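Non-structural protein 5 (Modoc virus, PDB 2WA1) probably transfers methyl groups from S-adenosylmethionine to the cap of viral RNA through its FtsJ-like methyltransferase domain. Local coordinates at residues T68-W73 and P220-S225. The protein carries 4 engineered substitutions. Sequence-based numbering, arbitrary orientation.
Sequences TAKLAW and PLSRNS
Pro220 lies over one face of the Trp73 indole. Pro220 CD sits 3.5 Å from the centroid of the Trp73 six-membered ring, 19° off the normal, a CH-pi contact. The closest atom is Trp73 CZ2, 3.3 Å from Pro220 CD. With Trp73 CG anti to the backbone N (chi1 -172°), the indole swings out beside the carbonyl carbon, where Pro220 can cover a face. Leu221 packs against the helix between Ala69 and Trp73. Its two methyls divide the work. Leu221 CD1 lies 3.8 Å from Trp73 CD1. Leu221 CD2 touches Ala69 CB at 3.5 Å and is equally close to Ala69 O. This apolar part is the tight one.

The Lys70 side is looser. Lys70 CE comes 3.7 Å from Ser222 OG. Lys70 NZ forms a salt bridge with Glu228 OE2, the same oxygen that Ser222 OG hydrogen-bonds. Lys70 NZ also hydrogen-bonds Tyr230 OH. The contact joins helix 66-76 of the Rossmann-like methyltransferase fold to the loop between antiparallel strands 215-217 and 229-232. No hydrogen bond runs directly between the segments. Apolar and CH-pi packing therefore carry the direct contact, while Glu228 links its polar side through a shared carboxylate oxygen.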
loop_
_atom_site.group_PDB
_atom_site.type_symbol
_atom_site.label_atom_id
_atom_site.label_comp_id
_atom_site.label_asym_id
_atom_site.label_seq_id
_atom_site.Cartn_x
_atom_site.Cartn_y
_atom_site.Cartn_z
ATOM N N THR A 68 -7.633 8.606 -1.474
ATOM C CA THR A 68 -7.003 9.909 -1.744
ATOM C C THR A 68 -6.349 10.479 -0.503
ATOM O O THR A 68 -5.197 10.923 -0.534
ATOM C CB THR A 68 -8.008 10.977 -2.228
ATOM O OG1 THR A 68 -8.673 10.531 -3.414
ATOM C CG2 THR A 68 -7.288 12.305 -2.513
ATOM N N ALA A 69 -7.107 10.488 0.593
ATOM C CA ALA A 69 -6.607 11.032 1.840
ATOM C C ALA A 69 -5.345 10.329 2.306
ATOM O O ALA A 69 -4.435 10.977 2.820
ATOM C CB ALA A 69 -7.686 10.984 2.900
ATOM N N LYS A 70 -5.264 9.010 2.123
ATOM C CA LYS A 70 -4.034 8.288 2.518
ATOM C C LYS A 70 -2.822 8.672 1.673
ATOM O O LYS A 70 -1.741 8.900 2.208
ATOM C CB LYS A 70 -4.227 6.758 2.511
ATOM C CG LYS A 70 -5.044 6.256 3.721
ATOM C CD LYS A 70 -5.771 4.948 3.419
ATOM C CE LYS A 70 -4.837 3.789 3.406
ATOM N NZ LYS A 70 -5.579 2.551 2.946
ATOM N N LEU A 71 -2.986 8.706 0.352
ATOM C CA LEU A 71 -1.869 9.118 -0.502
ATOM C C LEU A 71 -1.457 10.571 -0.213
ATOM O O LEU A 71 -0.271 10.876 -0.131
ATOM C CB LEU A 71 -2.192 8.942 -1.974
ATOM C CG LEU A 71 -1.002 9.229 -2.914
ATOM C CD1 LEU A 71 0.281 8.360 -2.570
ATOM C CD2 LEU A 71 -1.466 9.021 -4.356
ATOM N N ALA A 72 -2.451 11.442 -0.035
ATOM C CA ALA A 72 -2.217 12.840 0.314
ATOM C C ALA A 72 -1.413 12.961 1.602
ATOM O O ALA A 72 -0.456 13.729 1.674
ATOM C CB ALA A 72 -3.555 13.563 0.437
ATOM N N TRP A 73 -1.777 12.174 2.617
ATOM C CA TRP A 73 -1.031 12.182 3.879
ATOM C C TRP A 73 0.428 11.760 3.704
ATOM O O TRP A 73 1.313 12.397 4.249
ATOM C CB TRP A 73 -1.742 11.309 4.930
ATOM C CG TRP A 73 -1.163 11.412 6.277
ATOM C CD1 TRP A 73 -1.601 12.227 7.300
ATOM C CD2 TRP A 73 -0.032 10.708 6.789
ATOM N NE1 TRP A 73 -0.817 12.065 8.400
ATOM C CE2 TRP A 73 0.158 11.145 8.122
ATOM C CE3 TRP A 73 0.832 9.732 6.261
ATOM C CZ2 TRP A 73 1.175 10.642 8.938
ATOM C CZ3 TRP A 73 1.847 9.249 7.060
ATOM C CH2 TRP A 73 2.004 9.695 8.394
ATOM N N PRO A 220 -1.830 7.050 9.751
ATOM C CA PRO A 220 -2.809 7.121 10.855
ATOM C C PRO A 220 -4.282 7.169 10.503
ATOM O O PRO A 220 -5.128 6.984 11.392
ATOM C CB PRO A 220 -2.372 8.360 11.666
ATOM C CG PRO A 220 -1.563 9.184 10.725
ATOM C CD PRO A 220 -0.912 8.211 9.745
ATOM N N LEU A 221 -4.585 7.396 9.227
ATOM C CA LEU A 221 -5.950 7.336 8.717
ATOM C C LEU A 221 -6.379 5.900 8.491
ATOM O O LEU A 221 -7.572 5.633 8.363
ATOM C CB LEU A 221 -6.083 8.101 7.368
ATOM C CG LEU A 221 -5.971 9.634 7.280
ATOM C CD1 LEU A 221 -4.745 10.160 7.986
ATOM C CD2 LEU A 221 -5.916 10.064 5.817
ATOM N N SER A 222 -5.412 4.982 8.379
ATOM C CA SER A 222 -5.722 3.545 8.250
ATOM C C SER A 222 -6.543 3.099 9.468
ATOM O O SER A 222 -6.251 3.473 10.596
ATOM C CB SER A 222 -4.449 2.671 8.135
ATOM O OG SER A 222 -3.840 2.775 6.841
ATOM N N ARG A 223 -7.563 2.304 9.216
ATOM C CA ARG A 223 -8.382 1.768 10.295
ATOM C C ARG A 223 -7.606 0.710 11.104
ATOM O O ARG A 223 -6.664 0.117 10.590
ATOM C CB ARG A 223 -9.666 1.197 9.725
ATOM C CG ARG A 223 -10.738 2.228 9.387
ATOM C CD ARG A 223 -11.666 1.485 8.462
ATOM N NE ARG A 223 -12.846 2.212 8.030
ATOM C CZ ARG A 223 -13.428 1.996 6.856
ATOM N NH1 ARG A 223 -12.916 1.093 6.013
ATOM N NH2 ARG A 223 -14.506 2.683 6.513
ATOM N N ASN A 224 -7.997 0.495 12.358
ATOM C CA ASN A 224 -7.357 -0.508 13.230
ATOM C C ASN A 224 -7.635 -1.948 12.786
ATOM O O ASN A 224 -6.941 -2.882 13.196
ATOM C CB ASN A 224 -7.816 -0.312 14.683
ATOM C CG ASN A 224 -7.478 1.082 15.221
ATOM O OD1 ASN A 224 -6.436 1.652 14.895
ATOM N ND2 ASN A 224 -8.372 1.634 16.034
ATOM N N SER A 225 -8.643 -2.105 11.942
ATOM C CA SER A 225 -9.033 -3.399 11.376
ATOM C C SER A 225 -8.156 -3.862 10.202
ATOM O O SER A 225 -8.328 -4.971 9.682
ATOM C CB SER A 225 -10.488 -3.356 10.971
ATOM O OG SER A 225 -10.746 -2.275 10.082
#